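Long-range contacts in putative arylalkylamine N-Acetyltransferase 7 (Aedes aegypti, PDB 4FD7), which probably transfers an acetyl group from acetyl-CoA to an amine acceptor, as other members of the GNAT family of N-acetyltransferases do: residues His16-Lys21 with Arg162-Glu167; Gln60-Ala65 with Phe122-Asp127; Ala107-Lys112 with Asn143-Leu148. All blocks are in the same frame, centred on the assembly; numbering follows the deposited sequence.

Contact 1. Residues His16-Lys21 with Arg162-Glu167; sequences HRFQAK and RGIATE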
# COMPACT_ATOMS: atom_id res chain seq x y z
N HIS A 16 -13.02 -6.86 -7.75
CA HIS A 16 -12.33 -7.18 -9.00
C HIS A 16 -12.06 -8.68 -9.11
O HIS A 16 -11.80 -9.35 -8.10
CB HIS A 16 -11.02 -6.39 -9.04
CG HIS A 16 -10.22 -6.58 -10.30
ND1 HIS A 16 -10.74 -6.40 -11.56
CD2 HIS A 16 -8.92 -6.91 -10.47
CE1 HIS A 16 -9.80 -6.61 -12.46
NE2 HIS A 16 -8.69 -6.93 -11.83
N ARG A 17 -12.14 -9.21 -10.32
CA ARG A 17 -11.79 -10.62 -10.56
C ARG A 17 -10.89 -10.70 -11.78
O ARG A 17 -11.02 -9.91 -12.71
CB ARG A 17 -13.04 -11.48 -10.78
CG ARG A 17 -13.99 -11.54 -9.59
CD ARG A 17 -15.12 -12.51 -9.86
NE ARG A 17 -16.23 -12.42 -8.90
CZ ARG A 17 -16.28 -13.11 -7.76
NH1 ARG A 17 -15.29 -13.92 -7.42
NH2 ARG A 17 -17.32 -12.97 -6.96
N PHE A 18 -9.97 -11.66 -11.79
CA PHE A 18 -9.03 -11.77 -12.89
C PHE A 18 -8.47 -13.18 -12.95
O PHE A 18 -8.51 -13.92 -11.96
CB PHE A 18 -7.90 -10.75 -12.71
CG PHE A 18 -7.05 -10.99 -11.49
CD1 PHE A 18 -5.92 -11.79 -11.57
CD2 PHE A 18 -7.40 -10.44 -10.27
CE1 PHE A 18 -5.14 -12.02 -10.44
CE2 PHE A 18 -6.62 -10.67 -9.14
CZ PHE A 18 -5.49 -11.44 -9.22
N GLN A 19 -7.92 -13.54 -14.11
CA GLN A 19 -7.25 -14.82 -14.26
C GLN A 19 -5.73 -14.67 -14.28
O GLN A 19 -5.18 -13.73 -14.84
CB GLN A 19 -7.71 -15.51 -15.54
CG GLN A 19 -9.21 -15.79 -15.58
CD GLN A 19 -9.66 -16.30 -16.94
OE1 GLN A 19 -9.89 -17.50 -17.12
NE2 GLN A 19 -9.78 -15.40 -17.89
N ALA A 20 -5.06 -15.63 -13.66
CA ALA A 20 -3.60 -15.66 -13.62
C ALA A 20 -3.15 -17.09 -13.40
O ALA A 20 -3.96 -17.98 -13.14
CB ALA A 20 -3.08 -14.76 -12.53
N LYS A 21 -1.85 -17.31 -13.54
CA LYS A 21 -1.29 -18.65 -13.41
C LYS A 21 -1.57 -19.20 -12.02
O LYS A 21 -1.48 -18.48 -11.01
CB LYS A 21 0.21 -18.62 -13.69
CG LYS A 21 0.75 -19.89 -14.35
CD LYS A 21 -0.03 -20.21 -15.61
CE LYS A 21 0.18 -19.16 -16.70
NZ LYS A 21 -0.93 -19.14 -17.69
N ARG A 162 2.84 -13.04 -11.26
CA ARG A 162 1.53 -13.36 -11.80
C ARG A 162 0.67 -12.13 -12.04
O ARG A 162 -0.48 -12.23 -12.48
CB ARG A 162 0.81 -14.35 -10.87
CG ARG A 162 1.34 -15.78 -11.02
CD ARG A 162 0.95 -16.66 -9.86
NE ARG A 162 1.40 -18.04 -10.02
CZ ARG A 162 2.58 -18.50 -9.61
NH1 ARG A 162 2.91 -19.77 -9.79
NH2 ARG A 162 3.46 -17.69 -9.03
N GLY A 163 1.22 -10.96 -11.74
CA GLY A 163 0.49 -9.72 -11.94
C GLY A 163 -0.46 -9.40 -10.81
O GLY A 163 -1.30 -8.50 -10.95
N ILE A 164 -0.33 -10.11 -9.69
CA ILE A 164 -1.26 -9.96 -8.56
C ILE A 164 -1.23 -8.54 -7.96
O ILE A 164 -2.29 -7.98 -7.65
CB ILE A 164 -1.09 -11.09 -7.50
CG1 ILE A 164 -1.87 -12.34 -7.93
CG2 ILE A 164 -1.55 -10.63 -6.11
CD1 ILE A 164 -1.15 -13.65 -7.70
N ALA A 165 -0.04 -7.95 -7.85
CA ALA A 165 0.07 -6.59 -7.30
C ALA A 165 -0.69 -5.58 -8.17
O ALA A 165 -1.45 -4.73 -7.66
CB ALA A 165 1.54 -6.18 -7.17
N THR A 166 -0.47 -5.68 -9.47
CA THR A 166 -1.19 -4.86 -10.43
C THR A 166 -2.70 -4.97 -10.21
O THR A 166 -3.38 -3.96 -10.07
CB THR A 166 -0.87 -5.29 -11.86
OG1 THR A 166 0.53 -5.14 -12.11
CG2 THR A 166 -1.67 -4.46 -12.87
N GLU A 167 -3.22 -6.19 -10.20
CA GLU A 167 -4.67 -6.35 -10.06
C GLU A 167 -5.24 -5.88 -8.71
O GLU A 167 -6.38 -5.37 -8.65
CB GLU A 167 -5.10 -7.79 -10.38
CG GLU A 167 -4.69 -8.28 -11.78
CD GLU A 167 -5.06 -7.32 -12.91
OE1 GLU A 167 -6.17 -6.75 -12.91
OE2 GLU A 167 -4.24 -7.14 -13.83
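Glu167 touches the strand twice, by its carboxylate at His16 and by its methylenes at Phe18. His16 NE2 donates to Glu167 OE1 at 2.7 Å, with an N-H...O angle of 154°; the oxygen uses its anti lone pair, and it lies slightly off the plane of the imidazole. The aliphatic part of the same side chain covers Phe18. Glu167 CG stands 3.6 Å from the ring centroid and only 12° off the normal, a CH-pi contact over the face, while Glu167 CB comes within 3.5 Å of Phe18 CE2 toward the rim. Ile164 approaches that ring at its edge, CG1 lying 3.9 Å from Phe18 CZ. Further along the strand, Ala20 CB rests 3.6 Å from the carbonyl O of Arg162. Arg162 NE makes a weak hydrogen bond to Lys21 O, 3.1 Å long, reached by a chain extended from CG to NE.

In Glu167, chi1 of -57° sets CG anti to the carbonyl carbon, over the Phe18 ring, and the bend at chi2 turns CD out of the extended line. In the second shell, Arg170 forms a salt bridge to the same OE1, the rings of Tyr31 and Phe18 meet with their planes close to parallel, Tyr31 also hydrogen-bonds Lys21 O, and Arg162 NH1 reaches Asp22 O. Gly163 is the N-cap residue, and its O accepts Glu167 N at 3.1 Å, closing the first helical turn.

Arg162-Ala165 fits the end of the Q/R-x-x-G-x-G/A motif that binds the acetyl-CoA pyrophosphate in GNAT enzymes. With two donors converging on one carboxylate oxygen, and with CB and CG packed on the Phe18 face, the chemistry implies a defined orientation for Glu167, fastening this first helical turn to strand 14-21.

Contact 2. Residues Gln60-Ala65 with Phe122-Asp127; sequences QAKGLA and FQAIYD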
# COMPACT_ATOMS: atom_id res chain seq x y z
N GLN A 60 13.73 -3.43 4.04
CA GLN A 60 14.93 -4.25 3.95
C GLN A 60 16.19 -3.43 4.17
O GLN A 60 17.13 -3.88 4.83
CB GLN A 60 14.97 -4.93 2.57
CG GLN A 60 15.31 -6.43 2.58
CD GLN A 60 14.98 -7.10 1.25
OE1 GLN A 60 15.19 -6.52 0.18
NE2 GLN A 60 14.43 -8.30 1.32
N ALA A 61 16.23 -2.22 3.61
CA ALA A 61 17.41 -1.37 3.76
C ALA A 61 17.57 -0.92 5.21
O ALA A 61 18.69 -0.68 5.68
CB ALA A 61 17.35 -0.17 2.83
N LYS A 62 16.46 -0.80 5.94
CA LYS A 62 16.54 -0.42 7.35
C LYS A 62 16.62 -1.61 8.31
O LYS A 62 16.80 -1.41 9.52
CB LYS A 62 15.34 0.47 7.75
CG LYS A 62 15.31 1.83 7.07
CD LYS A 62 16.65 2.53 7.23
CE LYS A 62 16.50 3.84 7.94
NZ LYS A 62 17.85 4.43 8.11
N GLY A 63 16.50 -2.83 7.78
CA GLY A 63 16.53 -4.00 8.64
C GLY A 63 15.29 -4.14 9.50
O GLY A 63 15.32 -4.77 10.54
N LEU A 64 14.20 -3.52 9.07
CA LEU A 64 12.97 -3.53 9.81
C LEU A 64 12.45 -4.89 10.32
O LEU A 64 11.98 -4.96 11.42
CB LEU A 64 11.87 -2.83 8.98
CG LEU A 64 10.51 -2.62 9.62
CD1 LEU A 64 10.60 -2.85 11.09
CD2 LEU A 64 10.02 -1.23 9.37
N ALA A 65 12.54 -5.93 9.53
CA ALA A 65 11.91 -7.19 9.92
C ALA A 65 12.58 -7.92 11.10
O ALA A 65 11.99 -8.83 11.68
CB ALA A 65 11.78 -8.13 8.71
N PHE A 122 11.35 3.18 12.05
CA PHE A 122 10.06 3.47 11.41
C PHE A 122 9.74 4.96 11.39
O PHE A 122 9.07 5.43 10.48
CB PHE A 122 8.89 2.65 11.95
CG PHE A 122 7.67 2.72 11.07
CD1 PHE A 122 7.64 2.02 9.87
CD2 PHE A 122 6.58 3.53 11.39
CE1 PHE A 122 6.54 2.10 9.00
CE2 PHE A 122 5.48 3.61 10.55
CZ PHE A 122 5.46 2.90 9.34
N GLN A 123 10.25 5.71 12.35
CA GLN A 123 10.00 7.14 12.31
C GLN A 123 10.61 7.72 11.04
O GLN A 123 10.00 8.57 10.39
CB GLN A 123 10.56 7.86 13.54
CG GLN A 123 10.15 9.32 13.58
CD GLN A 123 8.72 9.49 14.07
OE1 GLN A 123 8.38 9.04 15.16
NE2 GLN A 123 7.89 10.15 13.27
N ALA A 124 11.80 7.23 10.70
CA ALA A 124 12.46 7.65 9.46
C ALA A 124 11.67 7.21 8.24
O ALA A 124 11.51 7.98 7.29
CB ALA A 124 13.88 7.11 9.40
N ILE A 125 11.17 5.98 8.23
CA ILE A 125 10.41 5.54 7.06
C ILE A 125 9.14 6.39 6.87
O ILE A 125 8.87 6.95 5.79
CB ILE A 125 10.06 4.06 7.14
CG1 ILE A 125 11.34 3.23 7.06
CG2 ILE A 125 9.05 3.67 6.04
CD1 ILE A 125 11.17 1.78 7.45
N TYR A 126 8.38 6.49 7.94
CA TYR A 126 7.19 7.32 7.99
C TYR A 126 7.43 8.76 7.52
O TYR A 126 6.72 9.28 6.67
CB TYR A 126 6.65 7.32 9.42
CG TYR A 126 5.37 8.10 9.58
CD1 TYR A 126 5.39 9.40 10.06
CD2 TYR A 126 4.15 7.53 9.26
CE1 TYR A 126 4.23 10.12 10.22
CE2 TYR A 126 2.97 8.26 9.40
CZ TYR A 126 3.02 9.56 9.88
OH TYR A 126 1.86 10.30 10.05
N ASP A 127 8.43 9.41 8.12
CA ASP A 127 8.76 10.79 7.77
C ASP A 127 9.27 10.90 6.33
O ASP A 127 9.08 11.93 5.69
CB ASP A 127 9.81 11.35 8.72
CG ASP A 127 9.30 11.49 10.13
OD1 ASP A 127 8.07 11.38 10.32
OD2 ASP A 127 10.13 11.73 11.05
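Ile125 CD1 meets Leu64 CD2, the two side chains crossing at a slant, and the torsions of Ile125 explain how. Its CG1 lies anti to the carbonyl carbon (chi1 -67°), and chi2 of 167° extends CD1 outward from helix 120-136, to 3.8 Å from Leu64 CD2. The same Leu64 methyl touches the edge of the Phe122 ring, with CD2 4.1 Å from Phe122 CD1. Leu64 chi2, at 14°, is far from staggered, so either this side chain is somewhat strained or its terminal methyls are less surely placed.

Lys62 contributes only carbon to the interface. It slides past Ile125 in the opposite direction, bringing its CG to 4.2 Å from Ile125 CD1; bends at chi2 and chi3 then carry the chain on until CE lies 4.4 Å from Ala124 CB. Its ammonium goes to other partners: NZ hydrogen-bonds Asn221 O and makes a cation-pi contact with Tyr222. Gly63, with positive phi, forms a Schellman motif that ends helix 57-62 between the two contacting residues Lys62 and Leu64.

Around this patch, Ala70 and Met71 of helix 68-81 touch Leu64, Val74 packs on Phe122, and Phe117 meets the Phe122 ring edge-to-face.

No hydrogen bond crosses between 60-65 and 122-127, and just 176 Å² is buried, both sides summed. The chemistry is therefore that of a small, largely buried hydrocarbon contact, in which dispersion between methyl, methylene and ring-edge carbons joins the end of helix 57-62 to helix 120-136 while the Lys62 ammonium is satisfied by Asn221 and Tyr222.

Contact 3. Residues Ala107-Lys112 with Asn143-Leu148; sequences ASRSDK and NVDHYL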
# COMPACT_ATOMS: atom_id res chain seq x y z
N ALA A 107 -6.58 9.62 3.11
CA ALA A 107 -5.84 10.81 3.48
C ALA A 107 -6.77 12.01 3.27
O ALA A 107 -7.51 12.06 2.29
CB ALA A 107 -4.59 10.95 2.64
N SER A 108 -6.74 12.94 4.22
CA SER A 108 -7.60 14.11 4.15
C SER A 108 -6.77 15.36 4.36
O SER A 108 -5.74 15.32 5.03
CB SER A 108 -8.70 14.03 5.22
OG SER A 108 -9.51 12.88 5.03
N ARG A 109 -7.24 16.46 3.78
CA ARG A 109 -6.51 17.71 3.74
C ARG A 109 -6.16 18.19 5.14
O ARG A 109 -5.08 18.76 5.36
CB ARG A 109 -7.37 18.75 3.00
CG ARG A 109 -6.69 20.09 2.75
CD ARG A 109 -7.70 21.08 2.18
NE ARG A 109 -7.93 20.87 0.75
CZ ARG A 109 -7.16 21.38 -0.21
NH1 ARG A 109 -6.12 22.14 0.10
NH2 ARG A 109 -7.44 21.13 -1.48
N SER A 110 -7.04 17.94 6.09
CA SER A 110 -6.84 18.46 7.43
C SER A 110 -5.86 17.62 8.26
O SER A 110 -5.41 18.08 9.31
CB SER A 110 -8.18 18.66 8.16
OG SER A 110 -8.94 17.47 8.25
N ASP A 111 -5.50 16.43 7.78
CA ASP A 111 -4.56 15.56 8.51
C ASP A 111 -3.21 16.24 8.75
O ASP A 111 -2.60 16.77 7.82
CB ASP A 111 -4.30 14.25 7.76
CG ASP A 111 -5.54 13.39 7.63
OD1 ASP A 111 -6.53 13.63 8.34
OD2 ASP A 111 -5.50 12.45 6.80
N LYS A 112 -2.75 16.20 9.98
CA LYS A 112 -1.46 16.76 10.28
C LYS A 112 -0.33 15.79 9.91
O LYS A 112 0.75 16.21 9.65
CB LYS A 112 -1.37 17.07 11.78
CG LYS A 112 -2.39 18.05 12.29
CD LYS A 112 -3.73 17.38 12.51
CE LYS A 112 -4.86 18.31 12.22
NZ LYS A 112 -5.52 18.80 13.46
N ASN A 143 -7.32 19.72 -6.38
CA ASN A 143 -8.44 20.43 -5.75
C ASN A 143 -9.41 19.43 -5.15
O ASN A 143 -10.61 19.43 -5.46
CB ASN A 143 -9.17 21.34 -6.75
CG ASN A 143 -10.11 22.32 -6.06
OD1 ASN A 143 -9.81 22.80 -4.98
ND2 ASN A 143 -11.24 22.62 -6.70
N VAL A 144 -8.87 18.52 -4.34
CA VAL A 144 -9.68 17.58 -3.58
C VAL A 144 -9.32 17.67 -2.11
O VAL A 144 -8.24 18.15 -1.75
CB VAL A 144 -9.49 16.13 -4.06
CG1 VAL A 144 -9.89 16.00 -5.52
CG2 VAL A 144 -8.04 15.69 -3.87
N ASP A 145 -10.23 17.20 -1.26
CA ASP A 145 -10.02 17.16 0.17
C ASP A 145 -9.65 15.76 0.66
O ASP A 145 -9.18 15.60 1.78
CB ASP A 145 -11.27 17.66 0.90
CG ASP A 145 -11.50 19.14 0.69
OD1 ASP A 145 -10.51 19.89 0.49
OD2 ASP A 145 -12.68 19.56 0.73
N HIS A 146 -9.86 14.75 -0.18
CA HIS A 146 -9.57 13.38 0.23
C HIS A 146 -8.95 12.56 -0.89
O HIS A 146 -9.19 12.83 -2.07
CB HIS A 146 -10.84 12.67 0.70
CG HIS A 146 -11.68 13.47 1.64
ND1 HIS A 146 -11.34 13.66 2.96
CD2 HIS A 146 -12.85 14.13 1.45
CE1 HIS A 146 -12.26 14.41 3.55
NE2 HIS A 146 -13.19 14.70 2.65
N TYR A 147 -8.15 11.56 -0.52
CA TYR A 147 -7.73 10.53 -1.48
C TYR A 147 -7.40 9.19 -0.82
O TYR A 147 -6.99 9.14 0.32
CB TYR A 147 -6.56 10.99 -2.35
CG TYR A 147 -5.23 11.20 -1.64
CD1 TYR A 147 -4.35 10.14 -1.40
CD2 TYR A 147 -4.83 12.47 -1.27
CE1 TYR A 147 -3.12 10.36 -0.79
CE2 TYR A 147 -3.61 12.69 -0.66
CZ TYR A 147 -2.76 11.64 -0.43
OH TYR A 147 -1.55 11.87 0.18
N LEU A 148 -7.57 8.11 -1.56
CA LEU A 148 -7.28 6.78 -1.05
C LEU A 148 -5.77 6.55 -1.03
O LEU A 148 -5.13 6.57 -2.06
CB LEU A 148 -7.93 5.71 -1.93
CG LEU A 148 -7.77 4.28 -1.41
CD1 LEU A 148 -8.41 4.13 -0.04
CD2 LEU A 148 -8.38 3.29 -2.41
O HOH W 1 -7.33 23.35 -3.77
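Ala107 and Tyr147 form an antiparallel hydrogen-bonded pair in which each backbone N donates to the other's O, both at 2.9 Å. The next pair, Ser108 with His146, is non-hydrogen-bonded, but its side chains add a hydrogen bond of their own: Ser108 OG and His146 ND1 lie 2.9 Å apart at the ring edge, where either may be the donor. Arg109 N donates to Asp145 O. Ser108 N, turned from the partner strand, is taken by Asp111 OD2 from above the carboxylate plane, and Ser108 O accepts Asp111 N across a type I turn.

Beyond the last paired residues, Arg109 ties 107-112 to the loop 143-145. Its NE makes a salt bridge to Asp145 OD1 at 2.8 Å, the two flat groups almost perpendicular (88°); NH2 bonds weakly to Val144 O and to a water that donates to Asn143 OD1; NH1 pairs with Asp140. Ala107 CB sits over the Tyr147 ring face, 3.8 Å from its centroid, while Tyr147 OH meets that of Tyr232.

Leu148 bonds to both Leu183 and Ala185, the parallel pattern, consistent with the parallel strand pair amid the GNAT sheet, while strand 98-108 pairs antiparallel on the other edge.

Contacts 1 and 3 mark two places on one sheet, 14-21 being its outer strand and 146-155 the strand from which it continues to 183-188; their centres are 29 Å apart, their nearest atoms about 11 Å, on opposite sides of the chain's centre. Strand 146-155 leads into helix 164-170, so the strand that begins in contact 3 runs on to the presumed acetyl-CoA loop of contact 1. Contact 2, a helix-end contact, lies 28 Å from contact 1 and 24 Å from contact 3, centre to centre, yet its nearest atoms come within about 6 Å of contact 3; helix 120-136 follows strand 98-108 in the chain. By sequence motif, contact 1 alone includes part of the probable cofactor site.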